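Local coordinates for protein lasso peptide isopeptidase AtxE2 (Asticcacaulis excentricus, PDB 5TXE) that hydrolyses the isopeptide bond of the lasso peptides Astexin-2 and Astexin-3, converting these threaded substrates to linear peptides, at residues Met52-Thr57 with Gln370-Val375; Gln352-Gln357 with Leu361-Glu366. The protein carries 1 engineered substitution. All coordinates share one frame; numbering follows the deposited sequence.

Contact 1: Met52-Thr57 with Gln370-Val375; sequences MSASET and QPRRLV
The guanidinium of Arg372 has the methyl group of Ala54 over one face and the backbone oxygen of Met52 near its edge. Ala54 CB sits about 3.4 Å above the guanidinium plane, toward the rim of the group, and lies 3.6 Å from both Arg372 NH2 and Arg372 CZ. At the edge, Arg372 NH2 donates to Met52 O over 3.1 Å, a bond that is moderately bent; the donor stands well above the carbonyl plane, while the oxygen is tilted only 15° from that of the guanidinium. A second flat group, the guanidinium of Arg373, carries Gln370 OE1 over the centre of one face.

Three more bonds hold the Arg372 head. Its NH1 donates to Ile49 O and Thr51 O, and NE pairs with Glu366 OE2, so all three nitrogens are engaged and rotation of the group is restricted. The side chain gets there with CG roughly trans to the backbone N (chi1 -153°) and a bend at chi3 that turns the head toward the 52-57 loop.

In the prolyl oligopeptidase fold a beta-propeller is paired with an alpha/beta-hydrolase domain. Arg372 stands at a corner of the chain, between strands 370-371 and 373-378, and the latter belongs to a four-stranded antiparallel propeller blade. The 52-57 loop lies far earlier in the chain, between strands 48-49 and 61-63. Just before the corner, Gln370 NE2 donates to Pro371 O (2.9 Å) in the plane of both groups and also bonds Asp389.

The side chain of Met52 leaves the backbone on the side away from 370-375 and packs on Asn127 and Val639, about 9 Å from the side chain of His638, assigned to the charge relay. Ser53 packs against an apolar side chain of the bound lasso peptide, and Ser53 O makes a weak hydrogen bond to a polar one.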
loop_
_atom_site.group_PDB
_atom_site.type_symbol
_atom_site.label_atom_id
_atom_site.label_comp_id
_atom_site.label_asym_id
_atom_site.label_seq_id
_atom_site.Cartn_x
_atom_site.Cartn_y
_atom_site.Cartn_z
ATOM N N MET A 52 2.354 4.138 3.148
ATOM C CA MET A 52 1.066 4.425 2.577
ATOM C C MET A 52 0.025 3.387 2.920
ATOM O O MET A 52 -1.049 3.725 3.358
ATOM C CB MET A 52 1.149 4.515 1.055
ATOM C CG MET A 52 2.000 5.701 0.614
ATOM S SD MET A 52 1.903 5.988 -1.182
ATOM C CE MET A 52 0.212 5.421 -1.502
ATOM N N SER A 53 0.351 2.136 2.695
ATOM C CA SER A 53 -0.592 1.069 2.882
ATOM C C SER A 53 -0.148 0.266 4.070
ATOM O O SER A 53 0.773 -0.497 3.979
ATOM C CB SER A 53 -0.647 0.191 1.632
ATOM O OG SER A 53 -1.404 -0.969 1.900
ATOM N N ALA A 54 -0.801 0.458 5.200
ATOM C CA ALA A 54 -0.353 -0.128 6.435
ATOM C C ALA A 54 -1.348 -1.147 6.922
ATOM O O ALA A 54 -2.536 -0.989 6.735
ATOM C CB ALA A 54 -0.222 0.946 7.476
ATOM N N SER A 55 -0.848 -2.177 7.579
ATOM C CA SER A 55 -1.735 -3.181 8.140
ATOM C C SER A 55 -1.305 -3.535 9.573
ATOM O O SER A 55 -0.495 -2.825 10.220
ATOM C CB SER A 55 -1.738 -4.412 7.217
ATOM O OG SER A 55 -0.460 -5.030 7.260
ATOM N N GLU A 56 -1.803 -4.659 10.073
ATOM C CA GLU A 56 -1.591 -5.030 11.485
ATOM C C GLU A 56 -0.179 -5.083 11.961
ATOM O O GLU A 56 0.088 -4.697 13.076
ATOM C CB GLU A 56 -2.234 -6.394 11.807
ATOM C CG GLU A 56 -3.741 -6.391 11.852
ATOM C CD GLU A 56 -4.337 -6.775 10.517
ATOM O OE1 GLU A 56 -3.792 -6.359 9.449
ATOM O OE2 GLU A 56 -5.342 -7.519 10.531
ATOM N N THR A 57 0.726 -5.548 11.129
ATOM C CA THR A 57 2.115 -5.694 11.520
ATOM C C THR A 57 3.020 -4.582 11.035
ATOM O O THR A 57 4.242 -4.691 11.103
ATOM C CB THR A 57 2.691 -7.037 10.990
ATOM O OG1 THR A 57 2.661 -7.018 9.582
ATOM C CG2 THR A 57 1.816 -8.212 11.396
ATOM N N GLN A 370 -11.921 8.705 8.846
ATOM C CA GLN A 370 -10.897 9.007 9.849
ATOM C C GLN A 370 -9.534 8.653 9.310
ATOM O O GLN A 370 -9.199 7.497 9.195
ATOM C CB GLN A 370 -11.146 8.135 11.108
ATOM C CG GLN A 370 -10.058 8.186 12.167
ATOM C CD GLN A 370 -9.960 9.579 12.727
ATOM O OE1 GLN A 370 -10.884 10.010 13.371
ATOM N NE2 GLN A 370 -8.878 10.323 12.410
ATOM N N PRO A 371 -8.719 9.644 8.985
ATOM C CA PRO A 371 -7.348 9.362 8.568
ATOM C C PRO A 371 -6.545 8.797 9.708
ATOM O O PRO A 371 -6.937 8.889 10.855
ATOM C CB PRO A 371 -6.754 10.718 8.160
ATOM C CG PRO A 371 -7.819 11.721 8.379
ATOM C CD PRO A 371 -9.073 11.070 8.894
ATOM N N ARG A 372 -5.399 8.257 9.382
ATOM C CA ARG A 372 -4.630 7.579 10.336
ATOM C C ARG A 372 -4.270 8.455 11.562
ATOM O O ARG A 372 -3.748 9.581 11.443
ATOM C CB ARG A 372 -3.371 7.012 9.684
ATOM C CG ARG A 372 -2.826 5.803 10.374
ATOM C CD ARG A 372 -1.694 5.165 9.575
ATOM N NE ARG A 372 -2.228 4.561 8.370
ATOM C CZ ARG A 372 -1.509 4.317 7.286
ATOM N NH1 ARG A 372 -0.211 4.606 7.246
ATOM N NH2 ARG A 372 -2.068 3.748 6.234
ATOM N N ARG A 373 -4.530 7.885 12.738
ATOM C CA ARG A 373 -4.219 8.507 13.990
ATOM C C ARG A 373 -3.833 7.441 14.989
ATOM O O ARG A 373 -3.955 6.229 14.715
ATOM C CB ARG A 373 -5.465 9.216 14.479
ATOM C CG ARG A 373 -6.584 8.263 14.724
ATOM C CD ARG A 373 -7.713 8.871 15.499
ATOM N NE ARG A 373 -8.782 7.904 15.575
ATOM C CZ ARG A 373 -9.975 8.084 16.175
ATOM N NH1 ARG A 373 -10.312 9.221 16.781
ATOM N NH2 ARG A 373 -10.852 7.099 16.143
ATOM N N LEU A 374 -3.352 7.888 16.133
ATOM C CA LEU A 374 -3.079 6.983 17.239
ATOM C C LEU A 374 -4.255 6.963 18.228
ATOM O O LEU A 374 -4.872 7.975 18.500
ATOM C CB LEU A 374 -1.825 7.378 17.974
ATOM C CG LEU A 374 -0.442 6.924 17.505
ATOM C CD1 LEU A 374 -0.410 6.400 16.100
ATOM C CD2 LEU A 374 0.562 8.010 17.739
ATOM N N VAL A 375 -4.461 5.800 18.816
ATOM C CA VAL A 375 -5.623 5.448 19.578
ATOM C C VAL A 375 -5.147 4.506 20.667
ATOM O O VAL A 375 -4.099 3.846 20.501
ATOM C CB VAL A 375 -6.557 4.817 18.537
ATOM C CG1 VAL A 375 -6.869 3.358 18.719
ATOM C CG2 VAL A 375 -7.667 5.732 18.118
#

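Contact 2: Gln352-Gln357 with Leu361-Glu366; sequences QGCERQ and LICAQE
Cys354 and Cys363 are joined by a disulfide, SG to SG 2.2 Å, with a chi3 of 111°. Both sulfurs lie anti to their own carbonyl carbons, and Cys354 CB also rests 3.8 Å from Leu361 CG; Trp308 packs against both Cys354 and Leu361.

The backbone bonds come in two reciprocal pairs. Gln352 and Ala364 exchange one, Glu355 and Ile362 the other, with Ile362 N to Glu355 O the straighter at 2.8 Å and Glu355 N to Ile362 O at 3.0 Å. This is an antiparallel hairpin of strands 350-357 and 360-367 at one side of a propeller blade. Its register slips by one residue between the two pairs, a beta bulge, where Gly353 takes a positive phi and Cys354 CA makes a CA-H...O contact with Ile362 O.

Among polar side chains, Gln352 NE2 gives an almost straight bond to Glu366 OE2 (2.9 Å). The oxygen lies in the amide plane, but is met from above the carboxylate plane, and the two flat groups are turned 74° apart. Gln352 NE2 also donates to Ala54 O, while Glu366 OE1 accepts from Phe443 N.

Apolar contacts finish the far end: Leu361 CD1 meets Arg356 CB, and Ile362 CD1 meets Gln357 CB, each at 4.0 Å.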
loop_
_atom_site.group_PDB
_atom_site.type_symbol
_atom_site.label_atom_id
_atom_site.label_comp_id
_atom_site.label_asym_id
_atom_site.label_seq_id
_atom_site.Cartn_x
_atom_site.Cartn_y
_atom_site.Cartn_z
ATOM N N GLN A 352 -3.288 -0.740 13.290
ATOM C CA GLN A 352 -2.002 -0.976 12.696
ATOM C C GLN A 352 -0.898 -0.756 13.715
ATOM O O GLN A 352 -0.931 0.209 14.485
ATOM C CB GLN A 352 -1.841 0.028 11.545
ATOM C CG GLN A 352 -2.885 -0.139 10.456
ATOM C CD GLN A 352 -3.278 1.175 9.809
ATOM O OE1 GLN A 352 -3.340 2.217 10.459
ATOM N NE2 GLN A 352 -3.627 1.119 8.546
ATOM N N GLY A 353 0.103 -1.609 13.695
ATOM C CA GLY A 353 1.309 -1.376 14.488
ATOM C C GLY A 353 1.166 -1.470 15.999
ATOM O O GLY A 353 2.055 -1.015 16.752
ATOM N N CYS A 354 0.053 -2.035 16.439
ATOM C CA CYS A 354 -0.302 -2.042 17.847
ATOM C C CYS A 354 0.790 -2.658 18.716
ATOM O O CYS A 354 1.386 -3.675 18.370
ATOM C CB CYS A 354 -1.559 -2.848 18.072
ATOM S SG CYS A 354 -3.106 -2.298 17.292
ATOM N N GLU A 355 1.026 -2.043 19.854
ATOM C CA GLU A 355 1.927 -2.568 20.882
ATOM C C GLU A 355 1.274 -2.429 22.275
ATOM O O GLU A 355 0.462 -1.480 22.532
ATOM C CB GLU A 355 3.248 -1.814 20.867
ATOM C CG GLU A 355 4.121 -2.134 19.644
ATOM C CD GLU A 355 5.549 -1.581 19.775
ATOM O OE1 GLU A 355 5.840 -0.814 20.722
ATOM O OE2 GLU A 355 6.392 -1.888 18.911
ATOM N N ARG A 356 1.585 -3.374 23.177
ATOM C CA ARG A 356 0.884 -3.413 24.485
ATOM C C ARG A 356 1.671 -2.735 25.583
ATOM O O ARG A 356 2.873 -2.912 25.689
ATOM C CB ARG A 356 0.597 -4.856 24.869
ATOM C CG ARG A 356 -0.279 -5.055 26.110
ATOM C CD ARG A 356 -0.574 -6.534 26.385
ATOM N NE ARG A 356 0.638 -7.300 26.629
ATOM C CZ ARG A 356 1.334 -7.244 27.758
ATOM N NH1 ARG A 356 0.895 -6.543 28.816
ATOM N NH2 ARG A 356 2.445 -7.933 27.849
ATOM N N GLN A 357 0.968 -1.927 26.361
ATOM C CA GLN A 357 1.431 -1.425 27.663
ATOM C C GLN A 357 0.393 -1.847 28.728
ATOM O O GLN A 357 -0.724 -1.295 28.779
ATOM C CB GLN A 357 1.509 0.116 27.678
ATOM C CG GLN A 357 1.676 0.744 29.080
ATOM C CD GLN A 357 0.764 1.942 29.297
ATOM O OE1 GLN A 357 -0.464 1.821 29.234
ATOM N NE2 GLN A 357 1.347 3.101 29.567
ATOM N N LEU A 361 -3.657 -1.427 24.571
ATOM C CA LEU A 361 -3.010 -1.504 23.299
ATOM C C LEU A 361 -2.894 -0.052 22.807
ATOM O O LEU A 361 -3.850 0.707 22.880
ATOM C CB LEU A 361 -3.910 -2.318 22.373
ATOM C CG LEU A 361 -3.282 -3.315 21.440
ATOM C CD1 LEU A 361 -2.199 -4.143 22.125
ATOM C CD2 LEU A 361 -4.368 -4.214 20.891
ATOM N N ILE A 362 -1.720 0.323 22.345
ATOM C CA ILE A 362 -1.561 1.568 21.613
ATOM C C ILE A 362 -1.405 1.248 20.139
ATOM O O ILE A 362 -0.477 0.521 19.763
ATOM C CB ILE A 362 -0.334 2.320 22.107
ATOM C CG1 ILE A 362 -0.651 2.816 23.527
ATOM C CG2 ILE A 362 -0.116 3.599 21.325
ATOM C CD1 ILE A 362 -0.275 1.933 24.658
ATOM N N CYS A 363 -2.276 1.818 19.334
ATOM C CA CYS A 363 -2.390 1.493 17.903
ATOM C C CYS A 363 -2.458 2.721 16.991
ATOM O O CYS A 363 -2.954 3.777 17.392
ATOM C CB CYS A 363 -3.701 0.745 17.661
ATOM S SG CYS A 363 -3.870 -0.758 18.621
ATOM N N ALA A 364 -2.043 2.570 15.736
ATOM C CA ALA A 364 -2.562 3.471 14.726
ATOM C C ALA A 364 -3.910 2.933 14.305
ATOM O O ALA A 364 -4.127 1.737 14.330
ATOM C CB ALA A 364 -1.622 3.543 13.525
ATOM N N GLN A 365 -4.806 3.806 13.855
ATOM C CA GLN A 365 -6.145 3.391 13.472
ATOM C C GLN A 365 -6.667 4.310 12.390
ATOM O O GLN A 365 -6.312 5.501 12.346
ATOM C CB GLN A 365 -7.069 3.488 14.682
ATOM C CG GLN A 365 -8.517 3.057 14.436
ATOM C CD GLN A 365 -9.458 4.208 14.134
ATOM O OE1 GLN A 365 -9.276 5.332 14.584
ATOM N NE2 GLN A 365 -10.514 3.914 13.397
ATOM N N GLU A 366 -7.496 3.764 11.512
ATOM C CA GLU A 366 -8.162 4.553 10.485
ATOM C C GLU A 366 -9.458 3.916 10.067
ATOM O O GLU A 366 -9.652 2.732 10.280
ATOM C CB GLU A 366 -7.236 4.767 9.265
ATOM C CG GLU A 366 -6.722 3.529 8.652
ATOM C CD GLU A 366 -5.916 3.808 7.395
ATOM O OE1 GLU A 366 -6.554 4.245 6.407
ATOM O OE2 GLU A 366 -4.689 3.526 7.370
#

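The centres of contacts 1 and 2 lie about 9 Å apart, and both reach one propeller blade, contact 1 through strand 373-378 and contact 2 through strand 360-367, neighbours in its four-stranded antiparallel sheet. Along the chain, contact 2 is nested inside the long excursion closed by contact 1, with strand 370-371 following directly on strand 360-367. They also touch. Arg373 O lies 2.7 Å from Gln365 N, a probable hydrogen bond between the adjoining strands, and Ser55 O packs on Gln352 CB at 3.4 Å. The disulfide-braced hairpin thus packs directly against the 52-57 loop, which touches the bound peptide through Ser53, whereas contact 2 itself lies away from the annotated sites.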